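Local coordinates for protein annexin B22 (Schistosoma mansoni, PDB 4MDU) that binds acidic phospholipid membranes in a calcium-dependent manner, aggregates liposomes when calcium is present, and takes part in reproduction and host-parasite interaction, at residues L63-N68 / L355-G360. Numbering follows the deposited sequence.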
loop_
_atom_site.group_PDB
_atom_site.type_symbol
_atom_site.label_atom_id
_atom_site.label_comp_id
_atom_site.label_asym_id
_atom_site.label_seq_id
_atom_site.Cartn_x
_atom_site.Cartn_y
_atom_site.Cartn_z
ATOM N N LEU B 63 -33.987 5.434 6.708
ATOM C CA LEU B 63 -33.070 4.555 5.995
ATOM C C LEU B 63 -31.743 4.352 6.711
ATOM O O LEU B 63 -31.231 3.235 6.747
ATOM C CB LEU B 63 -32.843 5.074 4.574
ATOM C CG LEU B 63 -34.085 5.047 3.679
ATOM C CD1 LEU B 63 -33.816 5.751 2.354
ATOM C CD2 LEU B 63 -34.549 3.601 3.454
ATOM N N ALA B 64 -31.192 5.419 7.290
ATOM C CA ALA B 64 -29.948 5.322 8.059
ATOM C C ALA B 64 -30.166 4.852 9.510
ATOM O O ALA B 64 -29.223 4.823 10.317
ATOM C CB ALA B 64 -29.196 6.650 8.034
ATOM N N ARG B 65 -31.407 4.515 9.845
ATOM C CA ARG B 65 -31.710 3.885 11.136
ATOM C C ARG B 65 -32.327 2.478 11.018
ATOM O O ARG B 65 -32.954 1.998 11.955
ATOM C CB ARG B 65 -32.617 4.780 11.978
ATOM C CG ARG B 65 -31.982 6.126 12.402
ATOM C CD ARG B 65 -30.611 5.932 13.072
ATOM N NE ARG B 65 -30.664 4.962 14.158
ATOM C CZ ARG B 65 -29.622 4.253 14.584
ATOM N NH1 ARG B 65 -28.424 4.413 14.027
ATOM N NH2 ARG B 65 -29.776 3.377 15.574
ATOM N N ARG B 66 -32.141 1.823 9.878
ATOM C CA ARG B 66 -32.645 0.456 9.670
ATOM C C ARG B 66 -31.521 -0.466 9.197
ATOM O O ARG B 66 -30.579 -0.013 8.558
ATOM C CB ARG B 66 -33.770 0.448 8.625
ATOM C CG ARG B 66 -34.949 1.395 8.919
ATOM C CD ARG B 66 -35.911 0.847 9.995
ATOM N NE ARG B 66 -37.086 1.713 10.121
ATOM C CZ ARG B 66 -37.158 2.760 10.944
ATOM N NH1 ARG B 66 -36.130 3.043 11.742
ATOM N NH2 ARG B 66 -38.253 3.520 10.978
ATOM N N THR B 67 -31.619 -1.764 9.492
ATOM C CA THR B 67 -30.624 -2.697 8.995
ATOM C C THR B 67 -30.863 -2.899 7.508
ATOM O O THR B 67 -31.918 -2.520 6.976
ATOM C CB THR B 67 -30.768 -4.063 9.643
ATOM O OG1 THR B 67 -31.981 -4.660 9.177
ATOM C CG2 THR B 67 -30.817 -3.946 11.152
ATOM N N ASN B 68 -29.880 -3.491 6.842
ATOM C CA ASN B 68 -30.007 -3.846 5.435
ATOM C C ASN B 68 -31.281 -4.666 5.151
ATOM O O ASN B 68 -32.038 -4.355 4.237
ATOM C CB ASN B 68 -28.769 -4.610 4.967
ATOM C CG ASN B 68 -28.903 -5.116 3.541
ATOM O OD1 ASN B 68 -28.797 -4.345 2.593
ATOM N ND2 ASN B 68 -29.118 -6.422 3.386
ATOM N N LEU B 355 -24.249 9.958 7.395
ATOM C CA LEU B 355 -23.215 9.201 8.101
ATOM C C LEU B 355 -23.377 9.316 9.615
ATOM O O LEU B 355 -23.207 8.330 10.340
ATOM C CB LEU B 355 -21.820 9.669 7.695
ATOM C CG LEU B 355 -21.460 9.588 6.206
ATOM C CD1 LEU B 355 -20.003 9.934 6.016
ATOM C CD2 LEU B 355 -21.751 8.191 5.629
ATOM N N CYS B 356 -23.698 10.520 10.091
ATOM C CA CYS B 356 -23.855 10.747 11.530
ATOM C C CYS B 356 -25.011 9.925 12.090
ATOM O O CYS B 356 -24.936 9.410 13.205
ATOM C CB CYS B 356 -24.053 12.252 11.827
ATOM S SG CYS B 356 -22.534 13.189 11.504
ATOM N N VAL B 357 -26.079 9.801 11.314
ATOM C CA VAL B 357 -27.254 9.083 11.772
ATOM C C VAL B 357 -26.964 7.579 11.842
ATOM O O VAL B 357 -27.395 6.907 12.760
ATOM C CB VAL B 357 -28.449 9.379 10.875
ATOM C CG1 VAL B 357 -29.610 8.406 11.141
ATOM C CG2 VAL B 357 -28.887 10.809 11.096
ATOM N N LEU B 358 -26.202 7.071 10.881
ATOM C CA LEU B 358 -25.766 5.687 10.928
ATOM C C LEU B 358 -25.094 5.380 12.272
ATOM O O LEU B 358 -25.310 4.314 12.834
ATOM C CB LEU B 358 -24.821 5.367 9.766
ATOM C CG LEU B 358 -25.416 5.277 8.360
ATOM C CD1 LEU B 358 -24.291 5.154 7.339
ATOM C CD2 LEU B 358 -26.381 4.096 8.234
ATOM N N MET B 359 -24.289 6.305 12.786
ATOM C CA MET B 359 -23.573 6.068 14.047
ATOM C C MET B 359 -24.466 6.286 15.267
ATOM O O MET B 359 -24.069 5.999 16.399
ATOM C CB MET B 359 -22.349 6.975 14.149
ATOM C CG MET B 359 -21.195 6.607 13.222
ATOM S SD MET B 359 -19.879 7.863 13.256
ATOM C CE MET B 359 -20.622 9.177 12.297
ATOM N N GLY B 360 -25.667 6.806 15.035
ATOM C CA GLY B 360 -26.615 7.017 16.114
ATOM C C GLY B 360 -26.978 8.460 16.434
ATOM O O GLY B 360 -27.901 8.719 17.217
#
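Arg-65 reaches across from the loop joining helices 56-63 and 68-82 to the C-terminal end of helix 349-358, where Gly-360, at positive phi, completes a Schellman motif. The contact joins what are probably the first and fourth repeats of the annexin fold. From CB the Arg-65 chain sets out with CG anti to its own carbonyl carbon (chi1 -65°), then turns about CB-CG and again about CG-CD, which places CD and NE on a folded path. CG packs on Val-357 CG1, and Arg-65 CD presses closer to the same methyl, at 3.3 Å, and also lies beside Val-357 O. Beyond NE, Arg-65 NH1 lies 3.3 Å from Leu-358 O, which sits at the guanidinium edge near its plane. Arg-65 NH1 donates to Val-357 O over 3.0 Å, in the plane of that carbonyl though bent at the hydrogen (144°). The acceptor sits 23° out of the guanidinium plane. NH2 bonds to Thr-29 O, so two different backbone carbonyls hold the head group. Thr-29 also bonds through OG1 to Leu-358 O, so it grips both the guanidinium and the helix end.

Beside this polar grip lies a buried apolar patch. Ala-64 points its methyl at the helix, where CB meets Val-357 CG1 at 3.6 Å and Leu-358 CD2 at 3.8 Å. Although Leu-358 leaves its backbone away from the loop, its CD2 comes back to Ala-64 CA and O, 3.6 Å from the O. Leu-105 and Ile-317 also touch Leu-358. At the helix end, Val-357 O accepts a second hydrogen bond, from Gly-360 N at 2.9 Å.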